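Local coordinates for DUF3836 domain-containing protein (PDB 4R03) that is of unknown function, a DUF3836-family protein folded as a single-layer antiparallel beta-sheet evolved from beta-hairpin repeats, at residues Tyr67-Gly81 against Asn93-Ile107. Numbering follows the deposited sequence.
Sequences YQYDDQSGEIKTNYG and NVQNMIIPSTNYEEI
Ile76 and Ile99 trade two backbone hydrogen bonds in the last beta-hairpin of this single-layer antiparallel sheet, where strand 94-100 forms one edge. Thr78 with Met97 and Tyr80 with Gln95 repeat the exchange, so the facing N-H and C=O groups of all three pairs are satisfied. The ladder closes with Ser101 N, which gives Gly74 O a straight bond of 2.9 Å; that carbonyl also accepts from a water whose own acceptor side takes Thr102 N.

Side chains add to the grip. On the face with Lys77 and Ile98, Asn79 ND2 donates to Asn96 OD1 at 2.8 Å, almost linearly and in the plane of its own amide, but it meets the acceptor from above the carbonyl plane. CG of Asn79 is anti to the backbone N (chi1 -177°), which brings the amide alongside Asn96 on the neighbouring strand. With alanine in place of Asn79, Asn96 OD1 would probably lose this donor, and the Asn96 amide would be freer to turn.

On the other face, Ile107 of the 3-10 segment lays CD1 against Tyr67 CE2 at 3.6 Å. The Tyr69 and Tyr104 side chains cross at about a right angle; both hydroxyls are hydrogen-bonded to Val44 backbone, Tyr69 OH to its O and Tyr104 OH to its N. Tyr69 OH also lies at the edge of the Tyr104 ring, in its plane, 3.3 Å from Tyr104 CE1.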
loop_
_atom_site.group_PDB
_atom_site.type_symbol
_atom_site.label_atom_id
_atom_site.label_comp_id
_atom_site.label_asym_id
_atom_site.label_seq_id
_atom_site.Cartn_x
_atom_site.Cartn_y
_atom_site.Cartn_z
ATOM N N TYR A 67 0.372 7.986 -7.308
ATOM C CA TYR A 67 -0.258 9.255 -6.787
ATOM C C TYR A 67 0.330 10.445 -7.518
ATOM O O TYR A 67 1.521 10.574 -7.650
ATOM C CB TYR A 67 -0.031 9.447 -5.294
ATOM C CG TYR A 67 -0.490 8.281 -4.478
ATOM C CD1 TYR A 67 0.362 7.175 -4.275
ATOM C CD2 TYR A 67 -1.732 8.260 -3.880
ATOM C CE1 TYR A 67 -0.099 6.072 -3.539
ATOM C CE2 TYR A 67 -2.205 7.148 -3.148
ATOM C CZ TYR A 67 -1.366 6.059 -2.989
ATOM O OH TYR A 67 -1.809 5.023 -2.242
ATOM N N GLN A 68 -0.580 11.311 -8.000
ATOM C CA GLN A 68 -0.223 12.601 -8.616
ATOM C C GLN A 68 -0.912 13.772 -7.887
ATOM O O GLN A 68 -2.044 13.669 -7.444
ATOM C CB GLN A 68 -0.664 12.573 -10.053
ATOM C CG GLN A 68 0.061 11.602 -10.889
ATOM C CD GLN A 68 -0.402 11.742 -12.320
ATOM O OE1 GLN A 68 -1.575 11.485 -12.637
ATOM N NE2 GLN A 68 0.498 12.201 -13.183
ATOM N N TYR A 69 -0.136 14.846 -7.709
ATOM C CA TYR A 69 -0.471 15.986 -6.867
ATOM C C TYR A 69 -0.611 17.257 -7.730
ATOM O O TYR A 69 0.136 17.439 -8.680
ATOM C CB TYR A 69 0.623 16.221 -5.821
ATOM C CG TYR A 69 0.737 15.002 -4.915
ATOM C CD1 TYR A 69 -0.049 14.882 -3.788
ATOM C CD2 TYR A 69 1.623 13.976 -5.254
ATOM C CE1 TYR A 69 0.019 13.745 -2.983
ATOM C CE2 TYR A 69 1.724 12.856 -4.421
ATOM C CZ TYR A 69 0.900 12.741 -3.339
ATOM O OH TYR A 69 0.950 11.606 -2.484
ATOM N N ASP A 70 -1.511 18.106 -7.314
ATOM C CA ASP A 70 -1.845 19.347 -8.058
ATOM C C ASP A 70 -1.821 20.501 -7.049
ATOM O O ASP A 70 -2.364 20.370 -5.951
ATOM C CB ASP A 70 -3.229 19.130 -8.676
ATOM C CG ASP A 70 -3.715 20.280 -9.528
ATOM O OD1 ASP A 70 -3.042 21.328 -9.617
ATOM O OD2 ASP A 70 -4.819 20.109 -10.106
ATOM N N ASP A 71 -1.191 21.619 -7.426
ATOM C CA ASP A 71 -1.077 22.821 -6.551
ATOM C C ASP A 71 -2.430 23.322 -6.017
ATOM O O ASP A 71 -2.612 23.476 -4.807
ATOM C CB ASP A 71 -0.355 23.971 -7.287
ATOM N N GLN A 72 -3.382 23.528 -6.918
ATOM C CA GLN A 72 -4.598 24.279 -6.606
ATOM C C GLN A 72 -5.854 23.419 -6.373
ATOM O O GLN A 72 -6.914 23.941 -6.036
ATOM C CB GLN A 72 -4.866 25.264 -7.755
ATOM N N SER A 73 -5.759 22.105 -6.543
ATOM C CA SER A 73 -6.961 21.287 -6.612
ATOM C C SER A 73 -7.498 20.835 -5.263
ATOM O O SER A 73 -8.675 20.475 -5.145
ATOM C CB SER A 73 -6.683 20.020 -7.445
ATOM O OG SER A 73 -5.719 19.211 -6.764
ATOM N N GLY A 74 -6.617 20.724 -4.286
ATOM C CA GLY A 74 -6.993 20.072 -3.011
ATOM C C GLY A 74 -7.260 18.572 -3.147
ATOM O O GLY A 74 -7.929 17.985 -2.295
ATOM N N GLU A 75 -6.776 17.983 -4.238
ATOM C CA GLU A 75 -7.128 16.597 -4.602
ATOM C C GLU A 75 -5.859 15.832 -5.019
ATOM O O GLU A 75 -4.920 16.384 -5.576
ATOM C CB GLU A 75 -8.159 16.563 -5.722
ATOM C CG GLU A 75 -9.563 17.025 -5.254
ATOM C CD GLU A 75 -10.596 17.065 -6.386
ATOM O OE1 GLU A 75 -10.192 17.126 -7.570
ATOM O OE2 GLU A 75 -11.809 17.036 -6.073
ATOM N N ILE A 76 -5.835 14.574 -4.638
ATOM C CA ILE A 76 -4.789 13.673 -5.078
ATOM C C ILE A 76 -5.391 12.688 -6.115
ATOM O O ILE A 76 -6.391 12.058 -5.835
ATOM C CB ILE A 76 -4.215 12.898 -3.849
ATOM C CG1 ILE A 76 -3.708 13.859 -2.758
ATOM C CG2 ILE A 76 -3.083 12.019 -4.281
ATOM C CD1 ILE A 76 -3.547 13.194 -1.383
ATOM N N LYS A 77 -4.761 12.588 -7.263
ATOM C CA LYS A 77 -5.194 11.687 -8.336
ATOM C C LYS A 77 -4.461 10.347 -8.183
ATOM O O LYS A 77 -3.229 10.331 -8.141
ATOM C CB LYS A 77 -4.894 12.290 -9.696
ATOM C CG LYS A 77 -5.865 13.416 -10.046
ATOM C CD LYS A 77 -5.540 14.040 -11.404
ATOM C CE LYS A 77 -6.601 15.092 -11.791
ATOM N NZ LYS A 77 -6.481 15.572 -13.205
ATOM N N THR A 78 -5.223 9.292 -8.043
ATOM C CA THR A 78 -4.655 7.944 -7.814
ATOM C C THR A 78 -5.003 6.997 -8.945
ATOM O O THR A 78 -6.102 7.037 -9.503
ATOM C CB THR A 78 -5.077 7.323 -6.471
ATOM O OG1 THR A 78 -6.443 6.879 -6.521
ATOM C CG2 THR A 78 -4.860 8.351 -5.335
ATOM N N ASN A 79 -4.016 6.165 -9.306
ATOM C CA ASN A 79 -4.166 5.160 -10.363
ATOM C C ASN A 79 -3.792 3.803 -9.754
ATOM O O ASN A 79 -2.665 3.647 -9.233
ATOM C CB ASN A 79 -3.250 5.456 -11.498
ATOM C CG ASN A 79 -3.427 4.475 -12.672
ATOM O OD1 ASN A 79 -2.617 3.575 -12.884
ATOM N ND2 ASN A 79 -4.482 4.676 -13.434
ATOM N N TYR A 80 -4.749 2.898 -9.768
ATOM C CA TYR A 80 -4.645 1.609 -9.097
ATOM C C TYR A 80 -4.622 0.527 -10.154
ATOM O O TYR A 80 -5.385 0.577 -11.129
ATOM C CB TYR A 80 -5.867 1.431 -8.171
ATOM C CG TYR A 80 -6.180 0.051 -7.689
ATOM C CD1 TYR A 80 -6.891 -0.870 -8.481
ATOM C CD2 TYR A 80 -5.866 -0.352 -6.381
ATOM C CE1 TYR A 80 -7.194 -2.136 -7.993
ATOM C CE2 TYR A 80 -6.179 -1.576 -5.919
ATOM C CZ TYR A 80 -6.843 -2.468 -6.708
ATOM O OH TYR A 80 -7.191 -3.735 -6.258
ATOM N N GLY A 81 -3.829 -0.509 -9.916
ATOM C CA GLY A 81 -3.853 -1.715 -10.752
ATOM C C GLY A 81 -3.530 -2.939 -9.912
ATOM O O GLY A 81 -2.765 -2.810 -8.966
ATOM N N ASN A 93 -7.613 -4.792 -13.778
ATOM C CA ASN A 93 -8.629 -4.027 -13.073
ATOM C C ASN A 93 -8.180 -2.607 -12.778
ATOM O O ASN A 93 -8.342 -2.141 -11.663
ATOM C CB ASN A 93 -9.104 -4.798 -11.848
ATOM C CG ASN A 93 -9.595 -6.199 -12.204
ATOM O OD1 ASN A 93 -10.352 -6.367 -13.159
ATOM N ND2 ASN A 93 -9.192 -7.206 -11.426
ATOM N N VAL A 94 -7.571 -1.946 -13.759
ATOM C CA VAL A 94 -7.008 -0.602 -13.556
ATOM C C VAL A 94 -8.145 0.387 -13.335
ATOM O O VAL A 94 -9.207 0.319 -14.020
ATOM C CB VAL A 94 -6.106 -0.206 -14.700
ATOM C CG1 VAL A 94 -5.657 1.251 -14.598
ATOM C CG2 VAL A 94 -4.908 -1.143 -14.763
ATOM N N GLN A 95 -7.981 1.268 -12.353
ATOM C CA GLN A 95 -9.022 2.246 -12.048
ATOM C C GLN A 95 -8.371 3.503 -11.492
ATOM O O GLN A 95 -7.266 3.472 -10.944
ATOM C CB GLN A 95 -10.088 1.650 -11.097
ATOM C CG GLN A 95 -9.545 0.689 -10.088
ATOM C CD GLN A 95 -10.553 -0.325 -9.584
ATOM O OE1 GLN A 95 -11.463 0.025 -8.835
ATOM N NE2 GLN A 95 -10.368 -1.606 -9.949
ATOM N N ASN A 96 -9.012 4.628 -11.724
ATOM C CA ASN A 96 -8.574 5.888 -11.194
ATOM C C ASN A 96 -9.517 6.374 -10.136
ATOM O O ASN A 96 -10.720 6.201 -10.272
ATOM C CB ASN A 96 -8.542 6.933 -12.289
ATOM C CG ASN A 96 -7.510 6.659 -13.301
ATOM O OD1 ASN A 96 -6.306 6.774 -13.028
ATOM N ND2 ASN A 96 -7.944 6.271 -14.506
HETATM N N MSE A 97 -8.981 6.968 -9.072
HETATM C CA MSE A 97 -9.792 7.594 -8.012
HETATM C C MSE A 97 -9.218 8.976 -7.707
HETATM O O MSE A 97 -8.171 9.371 -8.236
HETATM C CB MSE A 97 -9.834 6.745 -6.716
HETATM C CG MSE A 97 -11.003 7.107 -5.757
HETATM SE SE MSE A 97 -11.404 5.819 -4.344
HETATM C CE MSE A 97 -12.101 4.344 -5.420
ATOM N N ILE A 98 -9.972 9.732 -6.904
ATOM C CA ILE A 98 -9.495 10.968 -6.270
ATOM C C ILE A 98 -9.608 10.849 -4.762
ATOM O O ILE A 98 -10.603 10.353 -4.255
ATOM C CB ILE A 98 -10.361 12.175 -6.666
ATOM C CG1 ILE A 98 -10.339 12.385 -8.169
ATOM C CG2 ILE A 98 -9.869 13.443 -5.929
ATOM C CD1 ILE A 98 -9.108 12.942 -8.680
ATOM N N ILE A 99 -8.575 11.280 -4.055
ATOM C CA ILE A 99 -8.553 11.332 -2.601
ATOM C C ILE A 99 -8.482 12.838 -2.262
ATOM O O ILE A 99 -7.666 13.559 -2.831
ATOM C CB ILE A 99 -7.260 10.653 -2.070
ATOM C CG1 ILE A 99 -7.262 9.154 -2.365
ATOM C CG2 ILE A 99 -7.079 10.836 -0.551
ATOM C CD1 ILE A 99 -5.950 8.455 -1.873
ATOM N N PRO A 100 -9.313 13.319 -1.322
ATOM C CA PRO A 100 -9.022 14.702 -0.900
ATOM C C PRO A 100 -7.649 14.812 -0.226
ATOM O O PRO A 100 -7.248 13.904 0.526
ATOM C CB PRO A 100 -10.132 15.027 0.130
ATOM C CG PRO A 100 -10.972 13.815 0.280
ATOM C CD PRO A 100 -10.367 12.665 -0.526
ATOM N N SER A 101 -6.956 15.914 -0.459
ATOM C CA SER A 101 -5.645 16.158 0.124
ATOM C C SER A 101 -5.636 16.059 1.646
ATOM O O SER A 101 -4.607 15.664 2.253
ATOM C CB SER A 101 -5.112 17.522 -0.305
ATOM O OG SER A 101 -4.838 17.490 -1.691
ATOM N N THR A 102 -6.768 16.384 2.270
ATOM C CA THR A 102 -6.870 16.322 3.734
ATOM C C THR A 102 -6.761 14.876 4.267
ATOM O O THR A 102 -6.521 14.688 5.441
ATOM C CB THR A 102 -8.202 16.853 4.250
ATOM O OG1 THR A 102 -9.266 16.123 3.654
ATOM C CG2 THR A 102 -8.369 18.333 3.906
ATOM N N ASN A 103 -6.997 13.886 3.407
ATOM C CA ASN A 103 -6.864 12.479 3.806
ATOM C C ASN A 103 -5.511 11.872 3.470
ATOM O O ASN A 103 -5.375 10.648 3.477
ATOM C CB ASN A 103 -7.952 11.633 3.150
ATOM C CG ASN A 103 -9.357 11.980 3.667
ATOM O OD1 ASN A 103 -9.527 12.543 4.757
ATOM N ND2 ASN A 103 -10.358 11.640 2.879
ATOM N N TYR A 104 -4.532 12.702 3.134
ATOM C CA TYR A 104 -3.170 12.247 2.716
ATOM C C TYR A 104 -2.603 11.186 3.650
ATOM O O TYR A 104 -2.114 10.148 3.188
ATOM C CB TYR A 104 -2.187 13.430 2.657
ATOM C CG TYR A 104 -0.795 13.056 2.329
ATOM C CD1 TYR A 104 -0.443 12.752 1.018
ATOM C CD2 TYR A 104 0.183 12.939 3.301
ATOM C CE1 TYR A 104 0.827 12.380 0.685
ATOM C CE2 TYR A 104 1.487 12.581 2.975
ATOM C CZ TYR A 104 1.814 12.251 1.682
ATOM O OH TYR A 104 3.106 11.890 1.337
ATOM N N GLU A 105 -2.678 11.417 4.956
ATOM C CA GLU A 105 -2.069 10.471 5.895
ATOM C C GLU A 105 -2.681 9.075 5.876
ATOM O O GLU A 105 -2.037 8.100 6.280
ATOM C CB GLU A 105 -2.044 11.037 7.324
ATOM C CG GLU A 105 -1.015 12.177 7.457
ATOM C CD GLU A 105 0.434 11.694 7.369
ATOM O OE1 GLU A 105 0.795 10.671 8.023
ATOM O OE2 GLU A 105 1.219 12.328 6.657
ATOM N N GLU A 106 -3.894 8.939 5.393
ATOM C CA GLU A 106 -4.516 7.651 5.312
ATOM C C GLU A 106 -3.913 6.805 4.209
ATOM O O GLU A 106 -4.131 5.572 4.197
ATOM C CB GLU A 106 -6.011 7.752 5.143
ATOM C CG GLU A 106 -6.687 8.603 6.238
ATOM C CD GLU A 106 -6.618 8.011 7.666
ATOM O OE1 GLU A 106 -6.253 6.824 7.835
ATOM O OE2 GLU A 106 -6.985 8.738 8.634
ATOM N N ILE A 107 -3.075 7.389 3.349
ATOM C CA ILE A 107 -2.327 6.581 2.376
ATOM C C ILE A 107 -1.419 5.534 3.055
ATOM O O ILE A 107 -1.178 4.475 2.507
ATOM C CB ILE A 107 -1.512 7.481 1.420
ATOM C CG1 ILE A 107 -2.490 8.222 0.505
ATOM C CG2 ILE A 107 -0.491 6.684 0.596
ATOM C CD1 ILE A 107 -1.795 9.380 -0.315
HETATM O O HOH W 1 -8.723 18.320 0.564
#